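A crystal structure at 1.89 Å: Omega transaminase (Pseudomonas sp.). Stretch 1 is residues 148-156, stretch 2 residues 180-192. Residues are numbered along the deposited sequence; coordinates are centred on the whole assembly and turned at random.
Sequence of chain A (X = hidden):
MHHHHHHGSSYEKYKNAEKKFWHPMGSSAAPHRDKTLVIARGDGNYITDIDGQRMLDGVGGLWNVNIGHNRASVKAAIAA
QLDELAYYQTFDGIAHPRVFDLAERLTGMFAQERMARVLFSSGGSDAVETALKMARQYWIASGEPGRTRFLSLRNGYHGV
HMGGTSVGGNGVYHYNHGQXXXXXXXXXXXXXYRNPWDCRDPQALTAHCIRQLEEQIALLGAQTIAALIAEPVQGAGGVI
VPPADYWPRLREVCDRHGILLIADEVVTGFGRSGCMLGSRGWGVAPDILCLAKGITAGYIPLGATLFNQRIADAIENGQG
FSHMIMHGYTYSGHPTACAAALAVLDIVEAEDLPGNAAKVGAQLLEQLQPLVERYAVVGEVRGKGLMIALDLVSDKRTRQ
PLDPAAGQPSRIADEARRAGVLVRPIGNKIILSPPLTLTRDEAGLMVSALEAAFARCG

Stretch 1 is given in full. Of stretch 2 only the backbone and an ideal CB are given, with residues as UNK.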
# COMPACT_ATOMS: atom_id res chain seq x y z
N THR A 148 -10.47 4.73 -6.85
CA THR A 148 -9.69 3.52 -6.60
C THR A 148 -10.12 2.70 -5.38
O THR A 148 -9.90 1.49 -5.32
CB THR A 148 -8.21 3.93 -6.49
OG1 THR A 148 -7.36 2.77 -6.45
CG2 THR A 148 -7.99 4.76 -5.26
N ARG A 149 -10.72 3.35 -4.39
CA ARG A 149 -11.04 2.70 -3.13
C ARG A 149 -12.30 1.85 -3.23
O ARG A 149 -13.17 2.07 -4.08
CB ARG A 149 -11.18 3.75 -2.04
CG ARG A 149 -9.89 4.50 -1.74
CD ARG A 149 -10.20 5.67 -0.84
NE ARG A 149 -9.01 6.43 -0.47
CZ ARG A 149 -9.04 7.66 0.03
NH1 ARG A 149 -10.20 8.30 0.16
NH2 ARG A 149 -7.92 8.27 0.37
N PHE A 150 -12.41 0.87 -2.33
CA PHE A 150 -13.54 -0.05 -2.29
C PHE A 150 -14.16 -0.03 -0.90
O PHE A 150 -13.45 0.03 0.10
CB PHE A 150 -13.11 -1.50 -2.64
CG PHE A 150 -12.52 -1.68 -4.02
CD1 PHE A 150 -13.24 -1.37 -5.15
CD2 PHE A 150 -11.25 -2.23 -4.18
CE1 PHE A 150 -12.69 -1.56 -6.43
CE2 PHE A 150 -10.71 -2.42 -5.44
CZ PHE A 150 -11.43 -2.09 -6.57
N LEU A 151 -15.49 -0.10 -0.84
CA LEU A 151 -16.21 -0.25 0.42
C LEU A 151 -16.82 -1.65 0.51
O LEU A 151 -17.26 -2.21 -0.49
CB LEU A 151 -17.33 0.79 0.55
CG LEU A 151 -16.97 2.28 0.43
CD1 LEU A 151 -18.22 3.18 0.53
CD2 LEU A 151 -15.94 2.70 1.46
N SER A 152 -16.88 -2.18 1.73
CA SER A 152 -17.57 -3.44 1.97
C SER A 152 -18.06 -3.43 3.41
O SER A 152 -17.81 -2.49 4.17
CB SER A 152 -16.69 -4.66 1.65
OG SER A 152 -15.58 -4.80 2.54
N LEU A 153 -18.79 -4.49 3.77
CA LEU A 153 -19.51 -4.59 5.03
C LEU A 153 -18.83 -5.57 5.96
O LEU A 153 -18.20 -6.54 5.53
CB LEU A 153 -20.95 -5.04 4.79
CG LEU A 153 -21.79 -4.23 3.79
CD1 LEU A 153 -23.19 -4.81 3.65
CD2 LEU A 153 -21.86 -2.78 4.24
N ARG A 154 -18.98 -5.31 7.26
CA ARG A 154 -18.54 -6.27 8.26
C ARG A 154 -19.23 -7.60 8.05
O ARG A 154 -20.38 -7.65 7.60
CB ARG A 154 -18.83 -5.74 9.66
CG ARG A 154 -17.75 -4.84 10.21
CD ARG A 154 -18.12 -4.32 11.59
NE ARG A 154 -16.94 -4.12 12.42
CZ ARG A 154 -16.25 -2.99 12.50
NH1 ARG A 154 -16.63 -1.94 11.78
NH2 ARG A 154 -15.19 -2.91 13.29
N ASN A 155 -18.51 -8.68 8.35
CA ASN A 155 -18.99 -10.05 8.18
C ASN A 155 -19.24 -10.40 6.72
O ASN A 155 -19.78 -11.48 6.42
CB ASN A 155 -20.23 -10.30 9.05
CG ASN A 155 -19.88 -10.45 10.52
OD1 ASN A 155 -19.34 -9.54 11.15
ND2 ASN A 155 -20.20 -11.62 11.08
N GLY A 156 -18.90 -9.50 5.81
CA GLY A 156 -19.02 -9.81 4.40
C GLY A 156 -17.93 -10.78 3.98
O GLY A 156 -16.81 -10.74 4.47
N UNK A 180 -2.67 -6.69 2.56
CA UNK A 180 -3.09 -6.92 1.18
C UNK A 180 -3.44 -5.58 0.54
O UNK A 180 -2.72 -4.60 0.71
CB UNK A 180 -4.28 -7.88 1.12
N UNK A 181 -4.54 -5.50 -0.19
CA UNK A 181 -4.83 -4.28 -0.93
C UNK A 181 -5.13 -3.13 0.02
O UNK A 181 -5.88 -3.29 0.99
CB UNK A 181 -6.01 -4.50 -1.88
N UNK A 182 -4.53 -1.97 -0.25
CA UNK A 182 -4.77 -0.76 0.52
C UNK A 182 -6.06 -0.09 0.07
O UNK A 182 -6.61 -0.40 -0.99
CB UNK A 182 -3.59 0.21 0.38
N UNK A 183 -6.53 0.85 0.89
CA UNK A 183 -7.68 1.65 0.51
C UNK A 183 -8.99 0.90 0.50
O UNK A 183 -9.89 1.25 -0.27
CB UNK A 183 -7.44 2.25 -0.88
N UNK A 184 -9.12 -0.13 1.32
CA UNK A 184 -10.37 -0.87 1.46
C UNK A 184 -10.99 -0.56 2.81
O UNK A 184 -10.31 -0.67 3.84
CB UNK A 184 -10.14 -2.37 1.30
N UNK A 185 -12.28 -0.21 2.82
CA UNK A 185 -12.90 0.33 4.02
C UNK A 185 -14.18 -0.41 4.37
O UNK A 185 -15.02 -0.66 3.50
CB UNK A 185 -13.19 1.82 3.84
N UNK A 186 -14.34 -0.73 5.65
CA UNK A 186 -15.47 -1.52 6.12
C UNK A 186 -16.57 -0.64 6.70
O UNK A 186 -16.31 0.36 7.36
CB UNK A 186 -15.01 -2.53 7.17
N UNK A 187 -17.81 -1.05 6.44
CA UNK A 187 -19.00 -0.44 7.01
C UNK A 187 -19.66 -1.46 7.92
O UNK A 187 -19.48 -2.67 7.74
CB UNK A 187 -19.96 0.04 5.92
N UNK A 188 -20.41 -0.99 8.91
CA UNK A 188 -21.12 -1.92 9.77
C UNK A 188 -22.24 -2.60 9.01
O UNK A 188 -22.77 -2.07 8.03
CB UNK A 188 -21.67 -1.20 11.00
N UNK A 189 -22.56 -3.77 9.42
CA UNK A 189 -23.63 -4.42 8.67
C UNK A 189 -24.96 -4.24 9.39
O UNK A 189 -25.00 -4.21 10.62
CB UNK A 189 -23.33 -5.91 8.47
N UNK A 190 -26.08 -4.10 8.66
CA UNK A 190 -27.38 -3.96 9.33
C UNK A 190 -27.86 -5.29 9.92
O UNK A 190 -28.74 -5.96 9.37
CB UNK A 190 -28.42 -3.42 8.35
N UNK A 191 -27.26 -5.65 11.06
CA UNK A 191 -27.43 -6.93 11.74
C UNK A 191 -28.22 -6.67 13.01
O UNK A 191 -27.73 -6.01 13.93
CB UNK A 191 -26.09 -7.59 12.05
N UNK A 192 -29.46 -7.16 13.06
CA UNK A 192 -30.33 -6.85 14.19
C UNK A 192 -29.85 -7.52 15.47
O UNK A 192 -29.93 -6.94 16.56
CB UNK A 192 -31.77 -7.28 13.88

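Positions 180, 182 and 192 lie beyond the reach of stretch 1, which sets no rule there; they are Leu180, Ala182 and Leu192. At 181 the CA-to-CB bond points toward stretch 1, yet nothing lies near the ideal CB, so a longer apolar chain is needed to reach the ring of Phe150. Leu181 does this, its CD2 3.9 Å from Phe150 CE2 at the ring edge.

Position 183 is the most restrictive. Its phi of 71° favours glycine, and an ideal CB would sit a tight 3.4 Å from Arg149 CG. Gly183 meets both demands, and its O accepts from Phe150 N at 3.3 Å.

From 184 to 187 the backbone is extended and side chains alternate between faces. Position 184 shares its face with Phe150; small or medium apolar residues would suit. Cys184 places SG 4.3 Å from Phe150 CD2, at the ring edge. At 185, N donates to Phe150 O (3.0 Å) and O accepts from Ser152 N (3.0 Å), whatever the side chain. The ideal CB lies 3.7 Å from Leu151 CD2, so a leucine, a valine or a flat ring could fit. His185 puts CE1 4.0 Å from Arg149 CD.

Position 186 lies on the Ser152 face, where the ideal CB is 4.7 Å from Arg154 CG: a branched apolar chain could cover both, and a polar one could address the hydroxyl. Leu186 takes the apolar option, CD2 packing 3.1 Å from Ser152 OG.

Position 187 returns to the Leu151 and Leu153 face, its ideal CB 3.8 Å from Leu153 CD2, and calls for an aliphatic residue. Leu187 fits, its CD1 4.1 Å from Leu151 CB. Its N donates to Ser152 O and its O accepts from Arg154 N, both at 2.7 Å.

At 188 CA-to-CB points away, but Arg154 offers a positive charge, so an acid or a polar residue able to curl back would serve. Asp188 does so: OD1 forms a long salt bridge with Arg154 NH1 (3.6 Å), out of the guanidinium plane and thus charge alone.

Position 189 points toward stretch 1, its ideal CB 3.5 Å from Arg154 O, favouring a compact side chain. Thr189 brings CG2 to 4.3 Å from Arg154 CB.

Position 190 points sideways and is Pro190. At 191 the bond points toward stretch 1 across a gap that suits a long or aromatic chain; Trp191 CZ3 reaches 4.1 Å from Asn155 ND2.

Stretch 2 180-192: LLAGCHLLDTPWL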
# COMPACT_ATOMS: atom_id res chain seq x y z
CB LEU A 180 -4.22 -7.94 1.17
CG LEU A 180 -3.83 -9.26 1.86
CD1 LEU A 180 -4.98 -10.25 1.92
CD2 LEU A 180 -2.57 -9.95 1.27
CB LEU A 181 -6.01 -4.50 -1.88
CG LEU A 181 -6.08 -3.53 -3.06
CD1 LEU A 181 -4.98 -3.86 -4.07
CD2 LEU A 181 -7.44 -3.60 -3.70
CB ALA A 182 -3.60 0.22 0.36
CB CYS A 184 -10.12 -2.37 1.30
SG CYS A 184 -9.39 -2.71 -0.30
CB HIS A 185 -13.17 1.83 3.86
CG HIS A 185 -11.92 2.65 3.69
ND1 HIS A 185 -11.34 2.88 2.46
CD2 HIS A 185 -11.13 3.26 4.60
CE1 HIS A 185 -10.25 3.61 2.62
NE2 HIS A 185 -10.10 3.85 3.91
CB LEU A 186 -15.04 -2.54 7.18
CG LEU A 186 -14.40 -3.82 6.66
CD1 LEU A 186 -14.16 -4.77 7.82
CD2 LEU A 186 -15.29 -4.45 5.64
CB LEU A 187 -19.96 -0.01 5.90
CG LEU A 187 -19.31 0.85 4.81
CD1 LEU A 187 -20.15 0.86 3.55
CD2 LEU A 187 -19.12 2.26 5.32
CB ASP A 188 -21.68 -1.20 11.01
CG ASP A 188 -20.64 -1.01 12.10
OD1 ASP A 188 -20.17 -2.03 12.64
OD2 ASP A 188 -20.30 0.14 12.42
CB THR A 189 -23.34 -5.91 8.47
OG1 THR A 189 -24.44 -6.53 7.82
CG2 THR A 189 -23.09 -6.60 9.81
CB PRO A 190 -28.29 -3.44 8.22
CG PRO A 190 -27.67 -3.95 6.98
CD PRO A 190 -26.19 -3.92 7.20
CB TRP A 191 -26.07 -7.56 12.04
CG TRP A 191 -26.09 -8.97 12.58
CD1 TRP A 191 -27.16 -9.83 12.63
CD2 TRP A 191 -24.98 -9.69 13.14
NE1 TRP A 191 -26.78 -11.03 13.18
CE2 TRP A 191 -25.45 -10.97 13.51
CE3 TRP A 191 -23.64 -9.36 13.37
CZ2 TRP A 191 -24.62 -11.93 14.09
CZ3 TRP A 191 -22.82 -10.31 13.95
CH2 TRP A 191 -23.31 -11.58 14.30
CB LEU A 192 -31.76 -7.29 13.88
CG LEU A 192 -32.58 -6.49 12.87
CD1 LEU A 192 -33.52 -7.43 12.12
CD2 LEU A 192 -33.36 -5.42 13.60
O HOH W 1 -13.28 -3.29 2.58
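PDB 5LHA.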